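Local coordinates for protein transcription termination factor NusA (Planctomyces limnophilus, PDB 4MTN) that probably takes part in both termination and antitermination of transcription, binding the core RNA polymerase and the nascent RNA, at residues S123-N128 and A134-S139; E145-N150 and L171-P176; Q331-S336 and V377-R382; Q346-F351 and S355-D360. All coordinates share one frame; numbering follows the deposited sequence.

Along the chain the contacts fall into two groups. Interactions 1 and 2 come first and adjoin, their centres about 7 Å apart: strand 133-137 of interaction 1 lies beside strand 167-172, which carries the start of the second segment of interaction 2, so both belong to the sheet of the S1 domain. Interactions 3 and 4 lie in the helix-hairpin-helix region, centres about 11 Å apart. The segments of interaction 4 fall between the two of interaction 3, and A380 packs on F351 and S355. The groups lie on opposite sides of the chain's centre, with interactions 1 and 3 about 50 Å apart between centres, as befits an elongated protein of separate domains.

Interaction 1 (S123-N128 and A134-S139); sequences SAITVN and AILPRS
I125 and L136 stand opposite each other as a hydrogen-bonded antiparallel pair: I125 N lies 2.8 Å from L136 O, and L136 N returns a bond of 2.6 Å to I125 O. V127 and A134 repeat the pattern, A134 N giving a bond of 2.8 Å to V127 O while V127 N bonds to A134 O at 2.6 Å. The side chains of these four share the buried face. L136 CB lies 4.2 Å from I125 CB, and both chains go on to touch M141, a place for branched apolar residues. The small A134 brings only a methyl to this face, near V127 O. This is the hairpin of strands 124-128 and 133-137 in the S1 domain, an OB-type fold, with strand 112-120 alongside the first strand and 167-172 alongside the second. The other face, of A124, T126, I135 and P137, is partly exposed and looser. T126 OG1 lies 4.1 Å from I135 CG2, and the longer branch of I135 leads away from the neighbouring strand. P137 suits a non-hydrogen-bonded position, where A124 asks no N-H of it. At the exposed end R138 N makes a weak bond of 3.0 Å to S123 O, and the arginine, bent at chi3 (-61°), lays one guanidinium face over S123 CA, NH1 passing 3.6 Å from S123 CB.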
loop_
_atom_site.group_PDB
_atom_site.type_symbol
_atom_site.label_atom_id
_atom_site.label_comp_id
_atom_site.label_asym_id
_atom_site.label_seq_id
_atom_site.Cartn_x
_atom_site.Cartn_y
_atom_site.Cartn_z
ATOM N N SER A 123 19.983 -1.949 -3.575
ATOM C CA SER A 123 18.769 -2.645 -3.165
ATOM C C SER A 123 17.941 -1.871 -2.141
ATOM O O SER A 123 16.713 -1.847 -2.221
ATOM C CB SER A 123 19.125 -4.023 -2.604
ATOM O OG SER A 123 20.101 -3.919 -1.582
ATOM N N ALA A 124 18.605 -1.243 -1.175
ATOM C CA ALA A 124 17.887 -0.555 -0.108
ATOM C C ALA A 124 18.676 0.602 0.501
ATOM O O ALA A 124 19.894 0.690 0.350
ATOM C CB ALA A 124 17.500 -1.546 0.978
ATOM N N ILE A 125 17.960 1.483 1.192
ATOM C CA ILE A 125 18.565 2.615 1.885
ATOM C C ILE A 125 18.261 2.544 3.376
ATOM O O ILE A 125 17.108 2.382 3.772
ATOM C CB ILE A 125 18.057 3.960 1.331
ATOM C CG1 ILE A 125 18.421 4.105 -0.148
ATOM C CG2 ILE A 125 18.622 5.123 2.135
ATOM C CD1 ILE A 125 17.920 5.388 -0.770
ATOM N N THR A 126 19.295 2.660 4.201
ATOM C CA THR A 126 19.122 2.617 5.648
ATOM C C THR A 126 19.046 4.028 6.225
ATOM O O THR A 126 19.975 4.821 6.076
ATOM C CB THR A 126 20.264 1.844 6.335
ATOM O OG1 THR A 126 20.389 0.546 5.743
ATOM C CG2 THR A 126 19.986 1.694 7.821
ATOM N N VAL A 127 17.933 4.331 6.883
ATOM C CA VAL A 127 17.694 5.664 7.425
ATOM C C VAL A 127 17.634 5.646 8.949
ATOM O O VAL A 127 16.906 4.848 9.540
ATOM C CB VAL A 127 16.382 6.261 6.877
ATOM C CG1 VAL A 127 16.153 7.654 7.441
ATOM C CG2 VAL A 127 16.408 6.290 5.356
ATOM N N ASN A 128 18.398 6.530 9.582
ATOM C CA ASN A 128 18.402 6.626 11.036
ATOM C C ASN A 128 17.433 7.688 11.537
ATOM O O ASN A 128 17.656 8.882 11.349
ATOM C CB ASN A 128 19.809 6.929 11.550
ATOM C CG ASN A 128 19.850 7.130 13.052
ATOM O OD1 ASN A 128 19.071 6.529 13.792
ATOM N ND2 ASN A 128 20.760 7.981 13.511
ATOM N N ALA A 134 15.835 2.375 10.139
ATOM C CA ALA A 134 14.766 1.968 9.236
ATOM C C ALA A 134 15.317 1.765 7.830
ATOM O O ALA A 134 16.300 2.398 7.446
ATOM C CB ALA A 134 13.652 3.000 9.229
ATOM N N ILE A 135 14.689 0.878 7.065
ATOM C CA ILE A 135 15.152 0.608 5.711
ATOM C C ILE A 135 14.133 1.037 4.659
ATOM O O ILE A 135 12.924 0.886 4.843
ATOM C CB ILE A 135 15.492 -0.889 5.517
ATOM C CG1 ILE A 135 14.313 -1.782 5.917
ATOM C CG2 ILE A 135 16.732 -1.260 6.315
ATOM C CD1 ILE A 135 13.481 -2.275 4.746
ATOM N N LEU A 136 14.639 1.590 3.562
ATOM C CA LEU A 136 13.814 1.938 2.415
ATOM C C LEU A 136 14.201 1.062 1.224
ATOM O O LEU A 136 15.257 1.258 0.624
ATOM C CB LEU A 136 13.973 3.421 2.074
ATOM C CG LEU A 136 13.242 3.965 0.845
ATOM C CD1 LEU A 136 11.737 3.835 1.004
ATOM C CD2 LEU A 136 13.632 5.416 0.593
ATOM N N PRO A 137 13.345 0.088 0.882
ATOM C CA PRO A 137 13.605 -0.842 -0.222
ATOM C C PRO A 137 13.414 -0.202 -1.596
ATOM O O PRO A 137 12.792 0.855 -1.694
ATOM C CB PRO A 137 12.576 -1.953 0.009
ATOM C CG PRO A 137 11.463 -1.284 0.733
ATOM C CD PRO A 137 12.099 -0.237 1.600
ATOM N N ARG A 138 13.953 -0.843 -2.633
ATOM C CA ARG A 138 13.838 -0.357 -4.009
ATOM C C ARG A 138 12.400 -0.072 -4.422
ATOM O O ARG A 138 12.103 0.987 -4.975
ATOM C CB ARG A 138 14.440 -1.370 -4.986
ATOM C CG ARG A 138 15.918 -1.190 -5.264
ATOM C CD ARG A 138 16.357 -2.086 -6.412
ATOM N NE ARG A 138 16.156 -3.501 -6.106
ATOM C CZ ARG A 138 17.141 -4.384 -5.974
ATOM N NH1 ARG A 138 18.401 -4.007 -6.136
ATOM N NH2 ARG A 138 16.864 -5.650 -5.693
ATOM N N SER A 139 11.516 -1.028 -4.152
ATOM C CA SER A 139 10.122 -0.945 -4.574
ATOM C C SER A 139 9.405 0.282 -4.017
ATOM O O SER A 139 8.466 0.792 -4.627
ATOM C CB SER A 139 9.374 -2.213 -4.156
ATOM O OG SER A 139 9.547 -2.476 -2.774
#

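Interaction 2 (E145-N150 and L171-P176); sequences ESHRPN and LSRAHP
One carboxylate, that of E145, serves both the guanidinium of R173 across the contact and the imidazole of H147 two residues along its own loop. The salt bridge is lopsided. R173 NH2 gives its bond to E145 OE2 at 2.7 Å, on the syn side of the carboxylate and close to the guanidinium plane, whereas R173 NE reaches E145 OE1 only weakly, at 3.2 Å. With the two planes 49° apart, the pair falls short of the flat, doubly bonded arrangement, and NH2 lies near both oxygens. E145 OE1 also accepts H147 NE2 at 2.9 Å; the oxygen lies in the ring plane of the histidine, but the ring meets it from above the carboxylate plane. H147 stands steeply against R173, ring and guanidinium planes 72° apart, with its CE1 over the centre of one guanidinium face. Glutamate suits the place because it offers two acceptors and a negative charge, which should ease the nearness of two basic groups. With an alanine here, the R173 charge would probably lose its mate and H147 NE2 this acceptor, setting the ring free to turn. Bends at chi2 and chi3 (-39°) carry the long arginine chain round to the loop. In the OB-type S1 domain the bridge ties this loop, between strands 133-137 and 152-162, to the end of strand 167-172. There R173 is buried: its NH1 binds R154 O of strand 152-162, its NH2 weakly E239 O at the end of helix 231-239, and its chain touches L136, while H147 packs on I125 and I153 of strands 124-128 and 152-162.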
loop_
_atom_site.group_PDB
_atom_site.type_symbol
_atom_site.label_atom_id
_atom_site.label_comp_id
_atom_site.label_asym_id
_atom_site.label_seq_id
_atom_site.Cartn_x
_atom_site.Cartn_y
_atom_site.Cartn_z
ATOM N N GLU A 145 16.083 9.048 -7.715
ATOM C CA GLU A 145 16.400 9.980 -6.636
ATOM C C GLU A 145 17.763 9.700 -6.015
ATOM O O GLU A 145 18.210 8.554 -5.954
ATOM C CB GLU A 145 15.320 9.941 -5.555
ATOM C CG GLU A 145 14.108 10.801 -5.863
ATOM C CD GLU A 145 13.243 11.040 -4.642
ATOM O OE1 GLU A 145 13.421 10.318 -3.637
ATOM O OE2 GLU A 145 12.390 11.952 -4.684
ATOM N N SER A 146 18.416 10.762 -5.552
ATOM C CA SER A 146 19.731 10.654 -4.933
ATOM C C SER A 146 19.657 10.850 -3.424
ATOM O O SER A 146 19.215 11.893 -2.944
ATOM C CB SER A 146 20.693 11.676 -5.542
ATOM O OG SER A 146 21.933 11.678 -4.855
ATOM N N HIS A 147 20.090 9.838 -2.681
ATOM C CA HIS A 147 20.138 9.928 -1.228
ATOM C C HIS A 147 21.497 9.456 -0.723
ATOM O O HIS A 147 21.864 8.292 -0.885
ATOM C CB HIS A 147 19.010 9.109 -0.600
ATOM C CG HIS A 147 17.645 9.522 -1.058
ATOM N ND1 HIS A 147 17.039 10.686 -0.639
ATOM C CD2 HIS A 147 16.769 8.924 -1.901
ATOM C CE1 HIS A 147 15.848 10.790 -1.202
ATOM N NE2 HIS A 147 15.660 9.733 -1.973
ATOM N N ARG A 148 22.234 10.371 -0.103
ATOM C CA ARG A 148 23.613 10.116 0.294
ATOM C C ARG A 148 23.737 10.106 1.813
ATOM O O ARG A 148 22.915 10.710 2.501
ATOM C CB ARG A 148 24.539 11.173 -0.317
ATOM C CG ARG A 148 24.256 11.464 -1.783
ATOM C CD ARG A 148 25.241 12.470 -2.356
ATOM N NE ARG A 148 26.586 11.915 -2.471
ATOM C CZ ARG A 148 27.028 11.242 -3.528
ATOM N NH1 ARG A 148 26.229 11.034 -4.566
ATOM N NH2 ARG A 148 28.268 10.771 -3.547
ATOM N N PRO A 149 24.754 9.402 2.341
ATOM C CA PRO A 149 24.986 9.323 3.789
ATOM C C PRO A 149 25.012 10.690 4.474
ATOM O O PRO A 149 25.495 11.662 3.890
ATOM C CB PRO A 149 26.353 8.645 3.880
ATOM C CG PRO A 149 26.399 7.771 2.681
ATOM C CD PRO A 149 25.674 8.523 1.594
ATOM N N ASN A 150 24.480 10.744 5.694
ATOM C CA ASN A 150 24.391 11.976 6.478
ATOM C C ASN A 150 23.600 13.079 5.778
ATOM O O ASN A 150 24.025 14.235 5.748
ATOM C CB ASN A 150 25.792 12.487 6.833
ATOM C CG ASN A 150 26.457 11.658 7.914
ATOM O OD1 ASN A 150 26.006 10.558 8.234
ATOM N ND2 ASN A 150 27.536 12.184 8.483
ATOM N N LEU A 171 10.054 1.914 5.270
ATOM C CA LEU A 171 9.498 3.187 4.830
ATOM C C LEU A 171 9.096 3.150 3.359
ATOM O O LEU A 171 9.389 2.187 2.650
ATOM C CB LEU A 171 10.513 4.307 5.060
ATOM C CG LEU A 171 11.241 4.295 6.406
ATOM C CD1 LEU A 171 12.391 5.290 6.397
ATOM C CD2 LEU A 171 10.277 4.593 7.545
ATOM N N SER A 172 8.425 4.204 2.904
ATOM C CA SER A 172 8.134 4.377 1.485
ATOM C C SER A 172 8.072 5.853 1.104
ATOM O O SER A 172 7.432 6.642 1.797
ATOM C CB SER A 172 6.815 3.690 1.126
ATOM O OG SER A 172 6.539 3.808 -0.258
ATOM N N ARG A 173 8.734 6.235 0.017
ATOM C CA ARG A 173 8.451 7.531 -0.592
ATOM C C ARG A 173 7.539 7.367 -1.805
ATOM O O ARG A 173 7.083 8.349 -2.388
ATOM C CB ARG A 173 9.743 8.241 -0.995
ATOM C CG ARG A 173 10.866 8.116 0.021
ATOM C CD ARG A 173 11.521 9.461 0.285
ATOM N NE ARG A 173 11.661 10.264 -0.925
ATOM C CZ ARG A 173 11.745 11.591 -0.929
ATOM N NH1 ARG A 173 11.695 12.263 0.214
ATOM N NH2 ARG A 173 11.869 12.249 -2.074
ATOM N N ALA A 174 7.276 6.116 -2.174
ATOM C CA ALA A 174 6.490 5.810 -3.365
ATOM C C ALA A 174 5.010 5.581 -3.067
ATOM O O ALA A 174 4.194 5.483 -3.984
ATOM C CB ALA A 174 7.070 4.596 -4.071
ATOM N N HIS A 175 4.668 5.491 -1.786
ATOM C CA HIS A 175 3.295 5.196 -1.388
ATOM C C HIS A 175 2.409 6.425 -1.560
ATOM O O HIS A 175 2.855 7.549 -1.329
ATOM C CB HIS A 175 3.250 4.708 0.063
ATOM C CG HIS A 175 2.005 3.950 0.409
ATOM N ND1 HIS A 175 0.829 4.576 0.765
ATOM C CD2 HIS A 175 1.752 2.622 0.449
ATOM C CE1 HIS A 175 -0.095 3.663 1.011
ATOM N NE2 HIS A 175 0.439 2.470 0.828
ATOM N N PRO A 176 1.151 6.213 -1.981
ATOM C CA PRO A 176 0.173 7.299 -2.102
ATOM C C PRO A 176 0.046 8.121 -0.821
ATOM O O PRO A 176 -0.124 9.336 -0.893
ATOM C CB PRO A 176 -1.131 6.559 -2.403
ATOM C CG PRO A 176 -0.694 5.331 -3.112
ATOM C CD PRO A 176 0.619 4.936 -2.491
#

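Interaction 3 (Q331-S336 and V377-R382); sequences QIPGVS and VEYAER
I332 begins the contact by placing its CG2 methyl over the face of the Y379 ring, 4.0 Å from the centroid, a CH-pi contact. With CG2 anti to the backbone N and CG1 beside it (chi1 -58°), both branches face the helix, and CD1 settles 3.8 Å from Y379 CB. A beta-branched residue suits the spot, since one branch takes the ring and the other its stem. Cut back to an alanine, the side chain would no longer cover the ring, and Y379 is likely to turn more freely over the gap. P333 follows, its side chain running across that of Y379 at about a right angle near the phenol end: CG lies 3.6 Å from Y379 CZ, and CD sits off-centre above the aromatic ring. G334 then takes a positive phi (102°) that calls for glycine, in a type II turn closed by V335 N to I332 O at 3.1 Å. S336 N-caps the next helix through its OG, bonded to L339 N. The turn thus joins helices 316-330 and 337-345 in the helix-hairpin-helix region and leans on helix 370-399, while helix 351-355 adjoins both, F351 touching I332, and L354 and S355 touching A380.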
loop_
_atom_site.group_PDB
_atom_site.type_symbol
_atom_site.label_atom_id
_atom_site.label_comp_id
_atom_site.label_asym_id
_atom_site.label_seq_id
_atom_site.Cartn_x
_atom_site.Cartn_y
_atom_site.Cartn_z
ATOM N N GLN A 331 -20.980 -17.836 -32.402
ATOM C CA GLN A 331 -20.193 -18.986 -32.836
ATOM C C GLN A 331 -20.212 -20.088 -31.785
ATOM O O GLN A 331 -20.203 -21.275 -32.113
ATOM C CB GLN A 331 -18.750 -18.574 -33.132
ATOM C CG GLN A 331 -18.569 -17.811 -34.433
ATOM C CD GLN A 331 -17.115 -17.494 -34.716
ATOM O OE1 GLN A 331 -16.326 -17.268 -33.798
ATOM N NE2 GLN A 331 -16.749 -17.483 -35.993
ATOM N N ILE A 332 -20.235 -19.685 -30.519
ATOM C CA ILE A 332 -20.290 -20.633 -29.415
ATOM C C ILE A 332 -21.635 -21.347 -29.377
ATOM O O ILE A 332 -22.680 -20.704 -29.268
ATOM C CB ILE A 332 -20.055 -19.938 -28.060
ATOM C CG1 ILE A 332 -18.707 -19.215 -28.054
ATOM C CG2 ILE A 332 -20.131 -20.947 -26.924
ATOM C CD1 ILE A 332 -18.436 -18.444 -26.780
ATOM N N PRO A 333 -21.614 -22.684 -29.480
ATOM C CA PRO A 333 -22.844 -23.469 -29.346
ATOM C C PRO A 333 -23.408 -23.355 -27.935
ATOM O O PRO A 333 -22.668 -23.488 -26.960
ATOM C CB PRO A 333 -22.388 -24.900 -29.652
ATOM C CG PRO A 333 -20.926 -24.904 -29.357
ATOM C CD PRO A 333 -20.435 -23.534 -29.720
ATOM N N GLY A 334 -24.708 -23.106 -27.830
ATOM C CA GLY A 334 -25.330 -22.889 -26.539
ATOM C C GLY A 334 -25.571 -21.413 -26.292
ATOM O O GLY A 334 -26.250 -21.038 -25.335
ATOM N N VAL A 335 -25.006 -20.573 -27.154
ATOM C CA VAL A 335 -25.246 -19.137 -27.083
ATOM C C VAL A 335 -26.183 -18.701 -28.204
ATOM O O VAL A 335 -25.800 -18.681 -29.375
ATOM C CB VAL A 335 -23.935 -18.331 -27.175
ATOM C CG1 VAL A 335 -24.226 -16.838 -27.145
ATOM C CG2 VAL A 335 -22.994 -18.716 -26.045
ATOM N N SER A 336 -27.411 -18.354 -27.835
ATOM C CA SER A 336 -28.407 -17.897 -28.796
ATOM C C SER A 336 -28.118 -16.470 -29.243
ATOM O O SER A 336 -27.380 -15.742 -28.577
ATOM C CB SER A 336 -29.814 -17.986 -28.199
ATOM O OG SER A 336 -29.947 -17.138 -27.072
ATOM N N VAL A 377 -18.135 -20.534 -20.570
ATOM C CA VAL A 377 -16.944 -19.890 -20.028
ATOM C C VAL A 377 -15.675 -20.536 -20.583
ATOM O O VAL A 377 -14.713 -19.843 -20.918
ATOM C CB VAL A 377 -16.927 -19.950 -18.485
ATOM C CG1 VAL A 377 -15.611 -19.419 -17.936
ATOM C CG2 VAL A 377 -18.098 -19.164 -17.915
ATOM N N GLU A 378 -15.686 -21.861 -20.694
ATOM C CA GLU A 378 -14.539 -22.593 -21.226
ATOM C C GLU A 378 -14.289 -22.256 -22.695
ATOM O O GLU A 378 -13.143 -22.223 -23.145
ATOM C CB GLU A 378 -14.736 -24.101 -21.059
ATOM C CG GLU A 378 -14.692 -24.574 -19.615
ATOM C CD GLU A 378 -14.485 -26.072 -19.496
ATOM O OE1 GLU A 378 -13.977 -26.681 -20.460
ATOM O OE2 GLU A 378 -14.830 -26.640 -18.439
ATOM N N TYR A 379 -15.365 -22.012 -23.439
ATOM C CA TYR A 379 -15.248 -21.576 -24.827
ATOM C C TYR A 379 -14.562 -20.220 -24.911
ATOM O O TYR A 379 -13.670 -20.013 -25.735
ATOM C CB TYR A 379 -16.623 -21.500 -25.493
ATOM C CG TYR A 379 -17.067 -22.785 -26.150
ATOM C CD1 TYR A 379 -16.636 -23.119 -27.427
ATOM C CD2 TYR A 379 -17.926 -23.658 -25.499
ATOM C CE1 TYR A 379 -17.043 -24.291 -28.034
ATOM C CE2 TYR A 379 -18.338 -24.829 -26.097
ATOM C CZ TYR A 379 -17.895 -25.143 -27.364
ATOM O OH TYR A 379 -18.306 -26.312 -27.961
ATOM N N ALA A 380 -14.990 -19.301 -24.052
ATOM C CA ALA A 380 -14.440 -17.952 -24.030
ATOM C C ALA A 380 -12.968 -17.969 -23.631
ATOM O O ALA A 380 -12.171 -17.192 -24.151
ATOM C CB ALA A 380 -15.239 -17.070 -23.086
ATOM N N GLU A 381 -12.615 -18.857 -22.708
ATOM C CA GLU A 381 -11.229 -19.004 -22.281
ATOM C C GLU A 381 -10.360 -19.503 -23.431
ATOM O O GLU A 381 -9.280 -18.967 -23.681
ATOM C CB GLU A 381 -11.128 -19.960 -21.091
ATOM C CG GLU A 381 -11.681 -19.398 -19.792
ATOM C CD GLU A 381 -11.635 -20.401 -18.655
ATOM O OE1 GLU A 381 -11.316 -21.581 -18.913
ATOM O OE2 GLU A 381 -11.919 -20.010 -17.503
ATOM N N ARG A 382 -10.842 -20.529 -24.126
ATOM C CA ARG A 382 -10.132 -21.091 -25.269
ATOM C C ARG A 382 -9.998 -20.080 -26.401
ATOM O O ARG A 382 -8.915 -19.899 -26.959
ATOM C CB ARG A 382 -10.845 -22.344 -25.783
ATOM C CG ARG A 382 -10.549 -23.608 -25.000
ATOM C CD ARG A 382 -11.273 -24.803 -25.603
ATOM N NE ARG A 382 -10.975 -24.968 -27.024
ATOM C CZ ARG A 382 -9.945 -25.664 -27.497
ATOM N NH1 ARG A 382 -9.107 -26.260 -26.660
ATOM N NH2 ARG A 382 -9.753 -25.763 -28.804
#

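Interaction 4 (Q346-F351 and S355-D360); sequences QGFLSF and SVIEPD
Helix 351-355 is a short connector in the helix-hairpin-helix region, between helices 337-345 and 359-366, and the segments at its two ends meet through F351 with S355 and F348 with I357. S355 N gives its hydrogen to F351 O at 3.0 Å with an N-H...O angle of 143°, the i to i+4 bond of a single helical turn. The hydroxyl of S355 bonds to E352 O; serine suits the place, being small enough to pack beside A380. Before the connector, G347 ends helix 337-345 in a Schellman motif, whose positive phi suits glycine. F348 comes next and meets I357 at about a right angle. Its CZ lies 3.5 Å from I357 CG1, while I357 CD1 sits off-centre above the ring, 4.2 Å from the centroid. I357 swings CG1 anti to its backbone N (chi1 -158°), and this carries the longer branch onto the phenylalanine. Both residues also touch L343, and F348 reaches Y329 and the loop residues M275 and L276, so large apolar side chains fit these buried places. E358 then takes the N-cap of helix 359-366, with P359 suited to a first turn that asks no N-H of it. The side-chain pairing therefore rests on hydrophobic burial and shape, with little directional preference, and the polar link is a local backbone bond belonging to the short helix.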
loop_
_atom_site.group_PDB
_atom_site.type_symbol
_atom_site.label_atom_id
_atom_site.label_comp_id
_atom_site.label_asym_id
_atom_site.label_seq_id
_atom_site.Cartn_x
_atom_site.Cartn_y
_atom_site.Cartn_z
ATOM N N GLN A 346 -24.855 -5.603 -22.164
ATOM C CA GLN A 346 -24.438 -5.443 -20.776
ATOM C C GLN A 346 -22.955 -5.086 -20.657
ATOM O O GLN A 346 -22.423 -4.979 -19.551
ATOM C CB GLN A 346 -24.740 -6.713 -19.982
ATOM C CG GLN A 346 -25.084 -6.452 -18.528
ATOM C CD GLN A 346 -26.421 -5.757 -18.360
ATOM O OE1 GLN A 346 -27.301 -5.863 -19.216
ATOM N NE2 GLN A 346 -26.579 -5.038 -17.255
ATOM N N GLY A 347 -22.291 -4.908 -21.795
ATOM C CA GLY A 347 -20.911 -4.455 -21.804
ATOM C C GLY A 347 -19.867 -5.501 -22.150
ATOM O O GLY A 347 -18.670 -5.213 -22.140
ATOM N N PHE A 348 -20.313 -6.714 -22.459
ATOM C CA PHE A 348 -19.395 -7.781 -22.845
ATOM C C PHE A 348 -19.085 -7.711 -24.336
ATOM O O PHE A 348 -19.984 -7.808 -25.172
ATOM C CB PHE A 348 -19.976 -9.148 -22.486
ATOM C CG PHE A 348 -20.160 -9.357 -21.011
ATOM C CD1 PHE A 348 -19.150 -9.917 -20.246
ATOM C CD2 PHE A 348 -21.340 -8.988 -20.387
ATOM C CE1 PHE A 348 -19.316 -10.108 -18.889
ATOM C CE2 PHE A 348 -21.510 -9.177 -19.030
ATOM C CZ PHE A 348 -20.495 -9.735 -18.280
ATOM N N LEU A 349 -17.809 -7.540 -24.665
ATOM C CA LEU A 349 -17.396 -7.369 -26.053
ATOM C C LEU A 349 -16.481 -8.498 -26.519
ATOM O O LEU A 349 -16.841 -9.268 -27.410
ATOM C CB LEU A 349 -16.701 -6.019 -26.235
ATOM C CG LEU A 349 -17.569 -4.798 -25.918
ATOM C CD1 LEU A 349 -16.756 -3.515 -26.001
ATOM C CD2 LEU A 349 -18.772 -4.739 -26.849
ATOM N N SER A 350 -15.300 -8.589 -25.920
ATOM C CA SER A 350 -14.338 -9.621 -26.290
ATOM C C SER A 350 -14.635 -10.939 -25.582
ATOM O O SER A 350 -15.563 -11.027 -24.777
ATOM C CB SER A 350 -12.915 -9.163 -25.968
ATOM O OG SER A 350 -12.748 -8.955 -24.576
ATOM N N PHE A 351 -13.838 -11.961 -25.882
ATOM C CA PHE A 351 -13.989 -13.261 -25.238
ATOM C C PHE A 351 -13.360 -13.246 -23.851
ATOM O O PHE A 351 -13.684 -14.078 -23.003
ATOM C CB PHE A 351 -13.367 -14.367 -26.093
ATOM C CG PHE A 351 -14.195 -14.747 -27.288
ATOM C CD1 PHE A 351 -15.224 -15.668 -27.170
ATOM C CD2 PHE A 351 -13.949 -14.183 -28.528
ATOM C CE1 PHE A 351 -15.990 -16.018 -28.264
ATOM C CE2 PHE A 351 -14.713 -14.530 -29.627
ATOM C CZ PHE A 351 -15.735 -15.449 -29.495
ATOM N N SER A 355 -15.170 -14.694 -20.509
ATOM C CA SER A 355 -14.520 -15.740 -19.729
ATOM C C SER A 355 -14.493 -15.396 -18.245
ATOM O O SER A 355 -14.479 -16.285 -17.394
ATOM C CB SER A 355 -13.097 -15.983 -20.238
ATOM O OG SER A 355 -12.315 -14.806 -20.148
ATOM N N VAL A 356 -14.483 -14.102 -17.940
ATOM C CA VAL A 356 -14.426 -13.644 -16.557
ATOM C C VAL A 356 -15.816 -13.374 -15.985
ATOM O O VAL A 356 -15.943 -12.894 -14.858
ATOM C CB VAL A 356 -13.569 -12.369 -16.420
ATOM C CG1 VAL A 356 -12.162 -12.618 -16.938
ATOM C CG2 VAL A 356 -14.218 -11.207 -17.155
ATOM N N ILE A 357 -16.853 -13.673 -16.763
ATOM C CA ILE A 357 -18.226 -13.449 -16.319
ATOM C C ILE A 357 -18.545 -14.292 -15.088
ATOM O O ILE A 357 -17.971 -15.363 -14.884
ATOM C CB ILE A 357 -19.253 -13.766 -17.435
ATOM C CG1 ILE A 357 -20.574 -13.037 -17.175
ATOM C CG2 ILE A 357 -19.494 -15.266 -17.554
ATOM C CD1 ILE A 357 -21.646 -13.324 -18.203
ATOM N N GLU A 358 -19.445 -13.785 -14.253
ATOM C CA GLU A 358 -19.924 -14.540 -13.106
ATOM C C GLU A 358 -20.894 -15.612 -13.585
ATOM O O GLU A 358 -21.876 -15.303 -14.260
ATOM C CB GLU A 358 -20.596 -13.616 -12.089
ATOM C CG GLU A 358 -20.947 -14.288 -10.769
ATOM C CD GLU A 358 -19.725 -14.593 -9.926
ATOM O OE1 GLU A 358 -18.659 -13.988 -10.172
ATOM O OE2 GLU A 358 -19.829 -15.440 -9.012
ATOM N N PRO A 359 -20.609 -16.880 -13.249
ATOM C CA PRO A 359 -21.436 -18.021 -13.659
ATOM C C PRO A 359 -22.906 -17.844 -13.291
ATOM O O PRO A 359 -23.776 -18.119 -14.114
ATOM C CB PRO A 359 -20.819 -19.192 -12.890
ATOM C CG PRO A 359 -19.402 -18.792 -12.682
ATOM C CD PRO A 359 -19.431 -17.305 -12.474
ATOM N N ASP A 360 -23.165 -17.379 -12.072
ATOM C CA ASP A 360 -24.529 -17.181 -11.593
ATOM C C ASP A 360 -25.286 -16.173 -12.451
ATOM O O ASP A 360 -26.462 -16.367 -12.762
ATOM C CB ASP A 360 -24.516 -16.716 -10.136
ATOM C CG ASP A 360 -23.550 -17.510 -9.280
ATOM O OD1 ASP A 360 -23.263 -18.673 -9.630
ATOM O OD2 ASP A 360 -23.078 -16.967 -8.258
#